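Local coordinates for protein 2-hydroxyisobutanoyl-CoA mutase large subunit (PDB 4R3U) that forms, with its small cobalamin-binding partner subunit, the B12-dependent mutase that interconverts 2-hydroxyisobutyryl-CoA and (S)-3-hydroxybutyryl-CoA, at residues L265-T277 with K432-T446. Sequence-based numbering, arbitrary orientation.
Sequences LQEAAFTLANLIT and KIFEILEEVEKRGGT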
loop_
_atom_site.group_PDB
_atom_site.type_symbol
_atom_site.label_atom_id
_atom_site.label_comp_id
_atom_site.label_asym_id
_atom_site.label_seq_id
_atom_site.Cartn_x
_atom_site.Cartn_y
_atom_site.Cartn_z
ATOM N N LEU A 265 6.621 7.164 20.930
ATOM C CA LEU A 265 7.617 7.238 22.001
ATOM C C LEU A 265 7.050 6.714 23.319
ATOM O O LEU A 265 7.744 5.991 24.027
ATOM C CB LEU A 265 8.164 8.671 22.184
ATOM C CG LEU A 265 9.243 8.860 23.287
ATOM C CD1 LEU A 265 10.480 7.981 23.031
ATOM C CD2 LEU A 265 9.615 10.311 23.439
ATOM N N GLN A 266 5.801 7.075 23.649
ATOM C CA GLN A 266 5.127 6.587 24.859
ATOM C C GLN A 266 4.891 5.082 24.726
ATOM O O GLN A 266 5.156 4.330 25.662
ATOM C CB GLN A 266 3.817 7.338 25.111
ATOM C CG GLN A 266 4.015 8.775 25.587
ATOM C CD GLN A 266 2.837 9.668 25.276
ATOM O OE1 GLN A 266 1.850 9.270 24.663
ATOM N NE2 GLN A 266 2.941 10.923 25.623
ATOM N N GLU A 267 4.508 4.638 23.534
ATOM C CA GLU A 267 4.298 3.234 23.245
ATOM C C GLU A 267 5.567 2.424 23.546
ATOM O O GLU A 267 5.542 1.537 24.414
ATOM C CB GLU A 267 3.876 3.045 21.782
ATOM C CG GLU A 267 3.804 1.571 21.438
ATOM C CD GLU A 267 3.647 1.196 19.989
ATOM O OE1 GLU A 267 3.723 2.097 19.128
ATOM O OE2 GLU A 267 3.477 -0.014 19.717
ATOM N N ALA A 268 6.666 2.757 22.844
ATOM C CA ALA A 268 7.975 2.123 22.982
ATOM C C ALA A 268 8.492 2.150 24.423
ATOM O O ALA A 268 8.795 1.098 24.996
ATOM C CB ALA A 268 8.986 2.790 22.037
ATOM N N ALA A 269 8.575 3.346 25.012
ATOM C CA ALA A 269 9.093 3.535 26.373
ATOM C C ALA A 269 8.263 2.916 27.481
ATOM O O ALA A 269 8.838 2.322 28.379
ATOM C CB ALA A 269 9.328 5.008 26.647
ATOM N N PHE A 270 6.918 3.025 27.425
ATOM C CA PHE A 270 6.050 2.455 28.474
ATOM C C PHE A 270 6.029 0.919 28.449
ATOM O O PHE A 270 5.909 0.304 29.508
ATOM C CB PHE A 270 4.637 3.070 28.448
ATOM C CG PHE A 270 4.530 4.580 28.604
ATOM C CD1 PHE A 270 5.637 5.347 28.968
ATOM C CD2 PHE A 270 3.316 5.226 28.427
ATOM C CE1 PHE A 270 5.531 6.723 29.122
ATOM C CE2 PHE A 270 3.207 6.601 28.631
ATOM C CZ PHE A 270 4.318 7.339 28.955
ATOM N N THR A 271 6.239 0.313 27.263
ATOM C CA THR A 271 6.316 -1.134 27.093
ATOM C C THR A 271 7.625 -1.626 27.708
ATOM O O THR A 271 7.628 -2.638 28.435
ATOM C CB THR A 271 6.168 -1.532 25.615
ATOM O OG1 THR A 271 4.976 -0.955 25.106
ATOM C CG2 THR A 271 6.102 -3.041 25.418
ATOM N N LEU A 272 8.723 -0.900 27.442
ATOM C CA LEU A 272 10.012 -1.220 28.039
ATOM C C LEU A 272 9.997 -1.046 29.565
ATOM O O LEU A 272 10.563 -1.887 30.268
ATOM C CB LEU A 272 11.155 -0.466 27.360
ATOM C CG LEU A 272 11.452 -0.930 25.924
ATOM C CD1 LEU A 272 12.620 -0.184 25.344
ATOM C CD2 LEU A 272 11.689 -2.444 25.848
ATOM N N ALA A 273 9.251 -0.031 30.081
ATOM C CA ALA A 273 9.076 0.196 31.535
ATOM C C ALA A 273 8.430 -1.034 32.189
ATOM O O ALA A 273 8.869 -1.475 33.252
ATOM C CB ALA A 273 8.242 1.448 31.782
ATOM N N ASN A 274 7.421 -1.611 31.512
ATOM C CA ASN A 274 6.690 -2.818 31.918
ATOM C C ASN A 274 7.596 -4.048 31.892
ATOM O O ASN A 274 7.569 -4.836 32.843
ATOM C CB ASN A 274 5.452 -3.016 31.043
ATOM C CG ASN A 274 4.314 -2.076 31.400
ATOM O OD1 ASN A 274 4.299 -1.447 32.469
ATOM N ND2 ASN A 274 3.288 -2.018 30.556
ATOM N N LEU A 275 8.447 -4.175 30.847
ATOM C CA LEU A 275 9.416 -5.266 30.736
ATOM C C LEU A 275 10.328 -5.305 31.976
ATOM O O LEU A 275 10.486 -6.369 32.578
ATOM C CB LEU A 275 10.270 -5.149 29.448
ATOM C CG LEU A 275 11.603 -5.931 29.457
ATOM C CD1 LEU A 275 11.395 -7.414 29.186
ATOM C CD2 LEU A 275 12.586 -5.325 28.515
ATOM N N ILE A 276 10.911 -4.159 32.344
ATOM C CA ILE A 276 11.811 -4.049 33.488
ATOM C C ILE A 276 11.155 -4.579 34.782
ATOM O O ILE A 276 11.756 -5.399 35.475
ATOM C CB ILE A 276 12.381 -2.610 33.603
ATOM C CG1 ILE A 276 13.413 -2.362 32.484
ATOM C CG2 ILE A 276 12.960 -2.329 35.043
ATOM C CD1 ILE A 276 13.531 -0.895 32.043
ATOM N N THR A 277 9.899 -4.170 35.041
ATOM C CA THR A 277 9.107 -4.587 36.202
ATOM C C THR A 277 8.977 -6.112 36.237
ATOM O O THR A 277 9.221 -6.718 37.284
ATOM C CB THR A 277 7.761 -3.868 36.177
ATOM O OG1 THR A 277 7.996 -2.491 35.915
ATOM C CG2 THR A 277 6.976 -4.019 37.463
ATOM N N LYS A 432 15.558 9.161 23.531
ATOM C CA LYS A 432 14.289 9.627 24.112
ATOM C C LYS A 432 13.629 8.551 24.940
ATOM O O LYS A 432 13.074 8.866 25.996
ATOM C CB LYS A 432 13.340 10.206 23.050
ATOM C CG LYS A 432 13.781 11.537 22.430
ATOM C CD LYS A 432 13.546 12.754 23.316
ATOM C CE LYS A 432 14.428 13.904 22.879
ATOM N NZ LYS A 432 14.550 14.953 23.931
ATOM N N ILE A 433 13.753 7.268 24.511
ATOM C CA ILE A 433 13.248 6.096 25.253
ATOM C C ILE A 433 14.016 5.955 26.574
ATOM O O ILE A 433 13.385 5.835 27.623
ATOM C CB ILE A 433 13.318 4.784 24.414
ATOM C CG1 ILE A 433 12.173 4.697 23.368
ATOM C CG2 ILE A 433 13.372 3.513 25.303
ATOM C CD1 ILE A 433 12.558 3.851 22.070
ATOM N N PHE A 434 15.368 5.980 26.525
ATOM C CA PHE A 434 16.183 5.831 27.734
ATOM C C PHE A 434 15.927 6.916 28.773
ATOM O O PHE A 434 15.850 6.617 29.968
ATOM C CB PHE A 434 17.675 5.654 27.415
ATOM C CG PHE A 434 18.006 4.257 26.969
ATOM C CD1 PHE A 434 17.658 3.161 27.748
ATOM C CD2 PHE A 434 18.678 4.034 25.773
ATOM C CE1 PHE A 434 17.937 1.866 27.315
ATOM C CE2 PHE A 434 18.949 2.734 25.339
ATOM C CZ PHE A 434 18.587 1.664 26.111
ATOM N N GLU A 435 15.741 8.152 28.291
ATOM C CA GLU A 435 15.415 9.372 29.006
ATOM C C GLU A 435 14.075 9.169 29.763
ATOM O O GLU A 435 13.993 9.536 30.927
ATOM C CB GLU A 435 15.280 10.460 27.936
ATOM C CG GLU A 435 15.640 11.872 28.315
ATOM C CD GLU A 435 15.771 12.717 27.068
ATOM O OE1 GLU A 435 14.746 13.273 26.614
ATOM O OE2 GLU A 435 16.891 12.774 26.504
ATOM N N ILE A 436 13.055 8.541 29.127
ATOM C CA ILE A 436 11.766 8.239 29.761
ATOM C C ILE A 436 11.913 7.153 30.826
ATOM O O ILE A 436 11.434 7.324 31.951
ATOM C CB ILE A 436 10.649 7.904 28.737
ATOM C CG1 ILE A 436 10.321 9.126 27.818
ATOM C CG2 ILE A 436 9.384 7.303 29.433
ATOM C CD1 ILE A 436 9.030 8.933 26.883
ATOM N N LEU A 437 12.588 6.046 30.467
ATOM C CA LEU A 437 12.873 4.906 31.349
ATOM C C LEU A 437 13.597 5.341 32.646
ATOM O O LEU A 437 13.357 4.766 33.714
ATOM C CB LEU A 437 13.723 3.853 30.604
ATOM C CG LEU A 437 13.011 2.999 29.554
ATOM C CD1 LEU A 437 13.983 2.039 28.929
ATOM C CD2 LEU A 437 11.859 2.219 30.164
ATOM N N GLU A 438 14.448 6.367 32.529
ATOM C CA GLU A 438 15.217 6.971 33.606
ATOM C C GLU A 438 14.283 7.740 34.551
ATOM O O GLU A 438 14.438 7.624 35.765
ATOM C CB GLU A 438 16.274 7.900 33.013
ATOM C CG GLU A 438 17.587 7.873 33.759
ATOM C CD GLU A 438 18.565 8.927 33.287
ATOM O OE1 GLU A 438 18.766 9.053 32.054
ATOM O OE2 GLU A 438 19.133 9.630 34.157
ATOM N N GLU A 439 13.313 8.506 34.000
ATOM C CA GLU A 439 12.333 9.287 34.762
ATOM C C GLU A 439 11.411 8.374 35.543
ATOM O O GLU A 439 11.133 8.645 36.705
ATOM C CB GLU A 439 11.521 10.194 33.843
ATOM C CG GLU A 439 10.919 11.396 34.549
ATOM C CD GLU A 439 10.000 12.242 33.680
ATOM O OE1 GLU A 439 10.394 12.586 32.540
ATOM O OE2 GLU A 439 8.893 12.586 34.152
ATOM N N VAL A 440 10.974 7.273 34.924
ATOM C CA VAL A 440 10.118 6.258 35.545
ATOM C C VAL A 440 10.799 5.717 36.824
ATOM O O VAL A 440 10.177 5.665 37.896
ATOM C CB VAL A 440 9.747 5.147 34.522
ATOM C CG1 VAL A 440 9.070 3.961 35.196
ATOM C CG2 VAL A 440 8.860 5.702 33.405
ATOM N N GLU A 441 12.098 5.398 36.713
ATOM C CA GLU A 441 12.899 4.899 37.819
ATOM C C GLU A 441 13.055 5.985 38.909
ATOM O O GLU A 441 12.811 5.704 40.086
ATOM C CB GLU A 441 14.246 4.420 37.282
ATOM C CG GLU A 441 15.082 3.656 38.284
ATOM C CD GLU A 441 16.431 3.238 37.738
ATOM O OE1 GLU A 441 16.450 2.412 36.799
ATOM O OE2 GLU A 441 17.466 3.705 38.267
ATOM N N LYS A 442 13.392 7.226 38.501
ATOM C CA LYS A 442 13.535 8.387 39.376
ATOM C C LYS A 442 12.234 8.690 40.104
ATOM O O LYS A 442 12.280 9.115 41.252
ATOM C CB LYS A 442 13.957 9.622 38.564
ATOM C CG LYS A 442 15.451 9.702 38.307
ATOM C CD LYS A 442 16.083 10.863 39.063
ATOM C CE LYS A 442 17.592 10.849 38.920
ATOM N NZ LYS A 442 18.172 12.211 38.716
ATOM N N ARG A 443 11.077 8.485 39.441
ATOM C CA ARG A 443 9.773 8.764 40.022
ATOM C C ARG A 443 9.219 7.626 40.905
ATOM O O ARG A 443 8.131 7.766 41.492
ATOM C CB ARG A 443 8.778 9.227 38.959
ATOM C CG ARG A 443 8.990 10.650 38.442
ATOM C CD ARG A 443 7.952 10.959 37.361
ATOM N NE ARG A 443 8.156 12.250 36.702
ATOM C CZ ARG A 443 7.740 13.416 37.184
ATOM N NH1 ARG A 443 7.101 13.474 38.345
ATOM N NH2 ARG A 443 7.972 14.536 36.513
ATOM N N GLY A 444 9.981 6.537 41.031
ATOM C CA GLY A 444 9.614 5.426 41.902
ATOM C C GLY A 444 9.134 4.131 41.273
ATOM O O GLY A 444 8.581 3.274 41.971
ATOM N N GLY A 445 9.340 3.969 39.970
ATOM C CA GLY A 445 8.951 2.728 39.313
ATOM C C GLY A 445 7.591 2.746 38.651
ATOM O O GLY A 445 6.783 3.653 38.865
ATOM N N THR A 446 7.342 1.698 37.869
ATOM C CA THR A 446 6.164 1.488 37.048
ATOM C C THR A 446 4.912 1.434 37.872
ATOM O O THR A 446 4.025 2.248 37.645
ATOM C CB THR A 446 6.391 0.273 36.137
ATOM O OG1 THR A 446 7.497 0.530 35.281
ATOM C CG2 THR A 446 5.202 -0.089 35.329
#
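Lys432 meets Leu265 with the root of its chain: CB lies 3.6 Å from Leu265 CD1, and a lysine suits this edge because its aliphatic root can pack on leucine while its bent chain carries NZ off to a salt bridge with Glu435. Ile433 is a knob in the hole formed by Leu265, Ala268, Ala269 and Leu272; its CD1 rests 3.7 Å from Ala268 CB, and CG2 meets Leu272 CD1. One turn on, Ile436 uses both branches. With CG1 anti to the carbonyl carbon (chi1 -64°), CD1 reaches Leu265 CG, whereas CG2 covers Ala269 CB at 3.6 Å and touches the edge of the Phe270 ring, in its plane. Were Leu265 an alanine, a gap would probably open between Lys432 CB and Ile436 CD1, and the hole that holds Ile433 would lose one wall. Leu437 is the second knob, set among Ala269, Leu272, Ala273 and Ile276, its CD2 only 3.4 Å from Ala273 N; the small alanines let a methyl come this close to the backbone. Val440 adds a looser contact with Ala273 CB. Gly444, with positive phi, ends the helix in a Schellman motif; there and at Gly445 a CB would jam against the preceding carbonyl O. At Thr446, OG1 gives a weak hydrogen bond of 3.2 Å to Ala273 O, which Thr277 OG1 also grips, and CG2 lies 3.3 Å from Asn274 OD1. The axes of 265-277 and 432-442 approach to 9.0 Å and cross at -48°. This is knobs-into-holes packing of helix 420-442 on helix 264-283, which itself lies against strand 298-302 of the TIM barrel characteristic of acyl-CoA mutase large subunits.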